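Local coordinates for protein antibiotic biosynthesis monooxygenase (Shewanella loihica, PDB 2RIL) that is probably a monooxygenase of the antibiotic biosynthesis monooxygenase family, with the dimeric alpha/beta barrel fold, at residues Ala21-Glu24 and Tyr25-His29; Phe32-Gln36 and Pro37-Ser41; Glu65-Phe68 and Tyr69-Ala72. All coordinates share one frame; numbering follows the deposited sequence.

All three contacts are local. Contacts 1 and 3 each join successive turns of a helix, in 19-33 and 65-79, while contact 2 follows the chain from the end of helix 19-33 into strand 39-47. Contact 1 is partly buried, with Ala22 and Trp26 turned to the sheet, and Ile23 and Glu27 meeting the second subunit. Contacts 2 and 3 lie nearer the surface and touch each other, Gly38 CA coming within 3.3 Å of Asp67 OD2. Contacts 1 and 3 do not touch; their centres are about 20 Å apart. The chemistry differs accordingly: apolar packing and an intersubunit salt bridge in contact 1, turns and a covered ring in contact 2, aromatic packing with polar groups at the surface in contact 3.

Contact 1. Residues Ala21-Glu24 and Tyr25-His29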
# COMPACT_ATOMS: atom_id res chain seq x y z
N ALA A 21 2.96 4.44 19.68
CA ALA A 21 1.68 4.03 20.17
C ALA A 21 0.85 3.41 19.05
O ALA A 21 0.14 2.43 19.26
CB ALA A 21 0.92 5.22 20.80
N ALA A 22 0.91 4.00 17.87
CA ALA A 22 0.16 3.47 16.71
C ALA A 22 0.67 2.09 16.32
O ALA A 22 -0.14 1.19 16.04
CB ALA A 22 0.29 4.42 15.52
N ILE A 23 2.00 1.91 16.29
CA ILE A 23 2.58 0.57 16.04
C ILE A 23 2.07 -0.46 17.02
O ILE A 23 1.65 -1.54 16.63
CB ILE A 23 4.14 0.58 16.00
CG1 ILE A 23 4.65 1.45 14.83
CG2 ILE A 23 4.71 -0.84 15.91
CD1 ILE A 23 6.17 1.79 14.96
N GLU A 24 2.07 -0.11 18.29
CA GLU A 24 1.71 -1.08 19.32
C GLU A 24 0.21 -1.43 19.26
O GLU A 24 -0.17 -2.58 19.46
CB GLU A 24 2.20 -0.55 20.70
CG GLU A 24 3.72 -0.58 20.75
CD GLU A 24 4.38 0.02 21.99
OE1 GLU A 24 3.70 0.22 23.00
OE2 GLU A 24 5.62 0.26 21.93
N TYR A 25 -0.63 -0.45 18.92
CA TYR A 25 -2.06 -0.68 18.64
C TYR A 25 -2.20 -1.65 17.47
O TYR A 25 -2.93 -2.64 17.55
CB TYR A 25 -2.74 0.67 18.33
CG TYR A 25 -4.17 0.61 17.85
CD1 TYR A 25 -4.48 0.53 16.49
CD2 TYR A 25 -5.20 0.71 18.75
CE1 TYR A 25 -5.82 0.48 16.07
CE2 TYR A 25 -6.52 0.68 18.35
CZ TYR A 25 -6.82 0.58 17.02
OH TYR A 25 -8.16 0.55 16.66
N TRP A 26 -1.45 -1.38 16.41
CA TRP A 26 -1.49 -2.21 15.23
C TRP A 26 -1.07 -3.64 15.60
O TRP A 26 -1.73 -4.61 15.18
CB TRP A 26 -0.62 -1.62 14.13
CG TRP A 26 -0.62 -2.55 12.94
CD1 TRP A 26 -1.54 -2.59 11.92
CD2 TRP A 26 0.27 -3.64 12.70
NE1 TRP A 26 -1.23 -3.59 11.04
CE2 TRP A 26 -0.12 -4.25 11.49
CE3 TRP A 26 1.39 -4.14 13.37
CZ2 TRP A 26 0.54 -5.34 10.97
CZ3 TRP A 26 2.03 -5.23 12.86
CH2 TRP A 26 1.63 -5.80 11.64
N GLU A 27 -0.00 -3.80 16.39
CA GLU A 27 0.46 -5.13 16.78
C GLU A 27 -0.56 -5.95 17.54
O GLU A 27 -0.69 -7.14 17.31
CB GLU A 27 1.71 -5.00 17.64
CG GLU A 27 2.96 -4.53 16.87
CD GLU A 27 4.10 -4.16 17.78
OE1 GLU A 27 3.84 -3.47 18.80
OE2 GLU A 27 5.27 -4.56 17.46
N ALA A 28 -1.29 -5.29 18.44
CA ALA A 28 -2.35 -5.98 19.18
C ALA A 28 -3.42 -6.53 18.24
O ALA A 28 -3.89 -7.66 18.43
CB ALA A 28 -2.94 -5.03 20.25
N HIS A 29 -3.77 -5.74 17.23
CA HIS A 29 -4.69 -6.17 16.21
C HIS A 29 -4.15 -7.27 15.31
O HIS A 29 -4.85 -8.22 15.03
CB HIS A 29 -5.21 -4.99 15.42
CG HIS A 29 -6.11 -4.11 16.22
ND1 HIS A 29 -5.65 -3.31 17.24
CD2 HIS A 29 -7.46 -3.91 16.16
CE1 HIS A 29 -6.68 -2.66 17.78
NE2 HIS A 29 -7.78 -3.01 17.14
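Glu27 lies back along the preceding turn of its helix, touching Ile23 and Glu24. Its OE1 lies 3.2 Å from Glu24 CA, and its CD packs 3.9 Å from Ile23 CG2. The Glu24 and Glu27 side chains run side by side in the same direction, with carboxylate planes 24° apart. Their nearest charged oxygens, Glu24 OE2 and Glu27 OE1, stay 5.2 Å apart. The other oxygen of Glu27, OE2, forms a salt bridge with Arg98 of the second subunit, which probably offsets the like charges. Backbone bonds one turn apart underlie this, among them Glu27 N to Ile23 O at 2.8 Å. The stretch belongs to helix 19-33, which packs on the antiparallel sheet of a ferredoxin-like dimeric alpha/beta barrel subunit. Trp26, with CG anti to the backbone N (chi1 177°), sends its indole to Thr42 and Leu44 of strand 39-47. Ala22 meets Leu56 of the neighbouring strand. On another side of the helix, Tyr25 O accepts both His29 N and His29 ND1. The ND1 bond is 2.8 Å long and approaches Tyr25 O from above the carbonyl plane. It sets the imidazole so that His29 CE1 sits over the rim of one Tyr25 ring face.

Contact 2. Residues Phe32-Gln36 and Pro37-Ser41. With ACT (acetate ion), chain C.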
# COMPACT_ATOMS: atom_id res chain seq x y z
N PHE A 32 -4.41 -10.63 16.97
CA PHE A 32 -5.74 -11.24 16.82
C PHE A 32 -5.93 -11.79 15.42
O PHE A 32 -6.30 -12.92 15.22
CB PHE A 32 -6.84 -10.20 17.09
CG PHE A 32 -8.21 -10.75 16.91
CD1 PHE A 32 -8.85 -11.43 17.95
CD2 PHE A 32 -8.86 -10.66 15.68
CE1 PHE A 32 -10.10 -11.98 17.76
CE2 PHE A 32 -10.12 -11.17 15.51
CZ PHE A 32 -10.74 -11.83 16.55
N MSE A 33 -5.63 -10.99 14.41
CA MSE A 33 -5.89 -11.42 13.02
C MSE A 33 -5.05 -12.62 12.61
O MSE A 33 -5.50 -13.49 11.85
CB MSE A 33 -5.61 -10.25 12.08
CG MSE A 33 -6.64 -9.12 12.17
SE MSE A 33 -8.48 -9.71 11.91
CE MSE A 33 -8.84 -8.86 10.17
N ALA A 34 -3.85 -12.71 13.17
CA ALA A 34 -2.92 -13.75 12.78
C ALA A 34 -3.39 -15.12 13.22
O ALA A 34 -2.90 -16.14 12.70
CB ALA A 34 -1.49 -13.43 13.33
N GLN A 35 -4.33 -15.15 14.16
CA GLN A 35 -4.98 -16.38 14.62
C GLN A 35 -6.19 -16.83 13.85
O GLN A 35 -6.78 -17.90 14.14
CB GLN A 35 -5.38 -16.20 16.10
CG GLN A 35 -4.15 -16.01 16.97
CD GLN A 35 -3.33 -17.30 17.00
OE1 GLN A 35 -3.87 -18.39 17.28
NE2 GLN A 35 -2.05 -17.19 16.67
N GLN A 36 -6.58 -16.05 12.85
CA GLN A 36 -7.83 -16.28 12.14
C GLN A 36 -7.59 -17.13 10.93
O GLN A 36 -6.54 -17.04 10.27
CB GLN A 36 -8.47 -14.97 11.75
CG GLN A 36 -8.71 -14.04 12.93
CD GLN A 36 -9.46 -14.68 14.02
OE1 GLN A 36 -10.53 -15.29 13.81
NE2 GLN A 36 -8.93 -14.52 15.23
N PRO A 37 -8.56 -17.99 10.61
CA PRO A 37 -8.42 -18.78 9.41
C PRO A 37 -8.18 -17.93 8.15
O PRO A 37 -8.81 -16.91 7.96
CB PRO A 37 -9.77 -19.52 9.32
CG PRO A 37 -10.19 -19.65 10.71
CD PRO A 37 -9.79 -18.34 11.33
N GLY A 38 -7.24 -18.34 7.34
CA GLY A 38 -7.00 -17.68 6.07
C GLY A 38 -5.94 -16.59 6.13
O GLY A 38 -5.55 -16.07 5.09
N TYR A 39 -5.46 -16.22 7.31
CA TYR A 39 -4.42 -15.22 7.41
C TYR A 39 -3.13 -15.78 6.88
O TYR A 39 -2.72 -16.85 7.32
CB TYR A 39 -4.19 -14.85 8.85
CG TYR A 39 -3.10 -13.82 9.07
CD1 TYR A 39 -3.41 -12.48 9.04
CD2 TYR A 39 -1.80 -14.21 9.36
CE1 TYR A 39 -2.46 -11.53 9.30
CE2 TYR A 39 -0.81 -13.25 9.58
CZ TYR A 39 -1.19 -11.91 9.57
OH TYR A 39 -0.29 -10.90 9.86
N LEU A 40 -2.48 -15.10 5.93
CA LEU A 40 -1.25 -15.59 5.36
C LEU A 40 -0.01 -14.84 5.79
O LEU A 40 0.94 -15.49 6.26
CB LEU A 40 -1.27 -15.74 3.81
CG LEU A 40 -2.33 -16.70 3.30
CD1 LEU A 40 -2.53 -16.60 1.76
CD2 LEU A 40 -2.03 -18.13 3.76
N SER A 41 0.01 -13.52 5.66
CA SER A 41 1.18 -12.75 5.99
C SER A 41 0.84 -11.28 6.06
O SER A 41 -0.24 -10.85 5.60
CB SER A 41 2.28 -13.03 4.97
OG SER A 41 1.90 -12.55 3.71
C ACT C . 2.32 -15.35 1.75
O ACT C . 2.44 -14.14 1.93
OXT ACT C . 2.05 -15.64 0.57
CH3 ACT C . 2.48 -16.37 2.84
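Two beta turns bring Tyr39 back against Met33 and Ala34: a type I turn from Met33 to Gln36, then a type II turn from Gln36 to Tyr39. The second is closed by Tyr39 N donating to Gln36 O at 3.3 Å, long but fairly straight (165°). Gly38 takes the third position of this turn with a positive phi of 93°, where a side chain would press on the preceding carbonyl oxygen.

The Tyr39 ring carries the side-chain contact. Ala34 CA sits over the centre of one face, 3.7 Å from the ring centroid, a CH-pi contact. Ala34 CB reaches the same ring at CE2, 3.8 Å away. Met33, a selenomethionine, brings its O within 3.5 Å of Tyr39 CB. Tyr39 CG lies anti to the backbone N (chi1 179°), which swings the ring back over the end of the helix. Ser41 N lies above the opposite face, toward the rim. Trp62 of strand 56-62 meets Tyr39 edge-to-face.

The Gln36 chain is bent and turns its amide back along the helix. NE2 donates to Phe32 O at 3.1 Å in a nearly straight bond. Gln35 N reaches the same oxygen from the other face of the carbonyl plane. NE2 also lies over the rim of one Phe32 ring face.

Strand 39-47 starts with a classic beta bulge, Leu40 and Ser41 both facing Ile61. An acetate, probably from the crystallisation liquor, lies beside Ser41.

Phe32 O lies where the helical pattern is ending, and two donors, one backbone and one side chain, satisfy it. The Gln36 amide thus ties down the helix end. The Tyr39 ring, with Ala34 against one face, joins that end to the strand by CH-pi and apolar packing, beside the turn's backbone bond.

Contact 3. Residues Glu65-Phe68 and Tyr69-Ala72; sequences EADF and YQAA
Ala72 N donates to Phe68 O at 2.8 Å, the shortest backbone bond between these two turns. Tyr69 N bonds Glu65 O in the same way, at 2.9 Å.

On one flank, Tyr69 also runs alongside Glu65 with its side chain. Its CG lies beside the backbone N (chi1 -61°), which lays the ring back along the preceding turn. The ring contacts Glu65 CB through Tyr69 CE2 at 3.7 Å. The hydroxyl OH of Tyr69 is 3.1 Å from Glu65 OE1, but whether its proton goes there is not settled. The carboxylate stands almost perpendicular to the ring, with planes 83° apart. Glu65 OE2 has a long, weak ion pair with Arg95.

These residues form the first turns of helix 65-79, which packs on the same sheet as helix 19-33 in the ferredoxin-like fold. Ser64 OG, just before the helix, bonds Asp67 N.

Phe68 faces the sheet. It meets Leu8 and Leu93 and packs edge-to-face with Trp62. Phe68 CD2 touches Tyr69 CD1 at 3.8 Å, the two rings set obliquely. Phe68 CE2 also reaches Ala72 CB, one turn on. Ala71, buried beside it, packs against Met33 of helix 19-33.

On another flank, Asp67 and Gln70 cross with their carboxylate and amide planes 67° apart. Asp67 OD1 and Gln70 OE1 lie 3.9 Å apart, and as two acceptors would not be expected to bond directly. Asp67 OD1 accepts a hydrogen bond from water 1 at 2.6 Å. The same water also donates to Gln70 OE1, but Gln70 is modelled in two conformers, so this bridge is doubtful. In the conformer given, the aliphatic part of Gln70 passes over Ala66 O, and Gln70 NE2 lies 3.7 Å from Ala66 CB.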
# COMPACT_ATOMS: atom_id res chain seq x y z
N GLU A 65 -11.31 -13.45 0.17
CA GLU A 65 -12.17 -12.38 0.67
C GLU A 65 -13.01 -12.89 1.85
O GLU A 65 -13.14 -12.18 2.87
CB GLU A 65 -13.14 -11.89 -0.42
CG GLU A 65 -12.55 -11.03 -1.48
CD GLU A 65 -13.58 -10.60 -2.52
OE1 GLU A 65 -14.59 -10.02 -2.13
OE2 GLU A 65 -13.36 -10.85 -3.70
N ALA A 66 -13.62 -14.07 1.71
CA ALA A 66 -14.45 -14.60 2.78
C ALA A 66 -13.69 -14.69 4.09
O ALA A 66 -14.21 -14.34 5.16
CB ALA A 66 -14.97 -16.00 2.38
N ASP A 67 -12.47 -15.22 4.03
CA ASP A 67 -11.68 -15.32 5.26
C ASP A 67 -11.40 -13.99 5.89
O ASP A 67 -11.53 -13.80 7.13
CB ASP A 67 -10.40 -16.10 5.04
CG ASP A 67 -10.62 -17.56 4.80
OD1 ASP A 67 -11.67 -18.06 5.16
OD2 ASP A 67 -9.71 -18.28 4.30
N PHE A 68 -11.01 -13.02 5.08
CA PHE A 68 -10.81 -11.70 5.64
C PHE A 68 -12.07 -11.10 6.28
O PHE A 68 -12.00 -10.58 7.41
CB PHE A 68 -10.29 -10.73 4.56
CG PHE A 68 -10.21 -9.33 5.06
CD1 PHE A 68 -9.14 -8.94 5.83
CD2 PHE A 68 -11.25 -8.46 4.85
CE1 PHE A 68 -9.12 -7.67 6.40
CE2 PHE A 68 -11.22 -7.18 5.41
CZ PHE A 68 -10.15 -6.80 6.18
N TYR A 69 -13.20 -11.16 5.57
CA TYR A 69 -14.44 -10.56 6.07
C TYR A 69 -14.90 -11.22 7.36
O TYR A 69 -15.36 -10.54 8.27
CB TYR A 69 -15.56 -10.59 5.05
CG TYR A 69 -15.33 -9.87 3.77
CD1 TYR A 69 -14.87 -8.58 3.76
CD2 TYR A 69 -15.70 -10.46 2.57
CE1 TYR A 69 -14.66 -7.92 2.51
CE2 TYR A 69 -15.54 -9.81 1.38
CZ TYR A 69 -15.03 -8.54 1.37
OH TYR A 69 -14.90 -7.96 0.12
N GLN A 70 -14.76 -12.53 7.40
CA GLN A 70 -15.09 -13.33 8.59
C GLN A 70 -14.23 -12.86 9.82
O GLN A 70 -14.74 -12.65 10.92
CB GLN A 70 -15.01 -14.86 8.21
CG GLN A 70 -16.20 -15.32 7.22
CD GLN A 70 -16.05 -16.72 6.47
OE1 GLN A 70 -15.21 -17.56 6.82
NE2 GLN A 70 -16.87 -16.94 5.42
N ALA A 71 -12.92 -12.63 9.59
CA ALA A 71 -11.95 -12.24 10.60
C ALA A 71 -12.24 -10.80 11.05
O ALA A 71 -12.20 -10.48 12.23
CB ALA A 71 -10.56 -12.32 10.02
N ALA A 72 -12.56 -9.93 10.09
CA ALA A 72 -12.89 -8.52 10.42
C ALA A 72 -14.15 -8.39 11.32
O ALA A 72 -14.18 -7.58 12.27
CB ALA A 72 -13.05 -7.67 9.14
O HOH W 1 -13.90 -19.38 4.69
O HOH W 2 -13.05 -17.82 8.20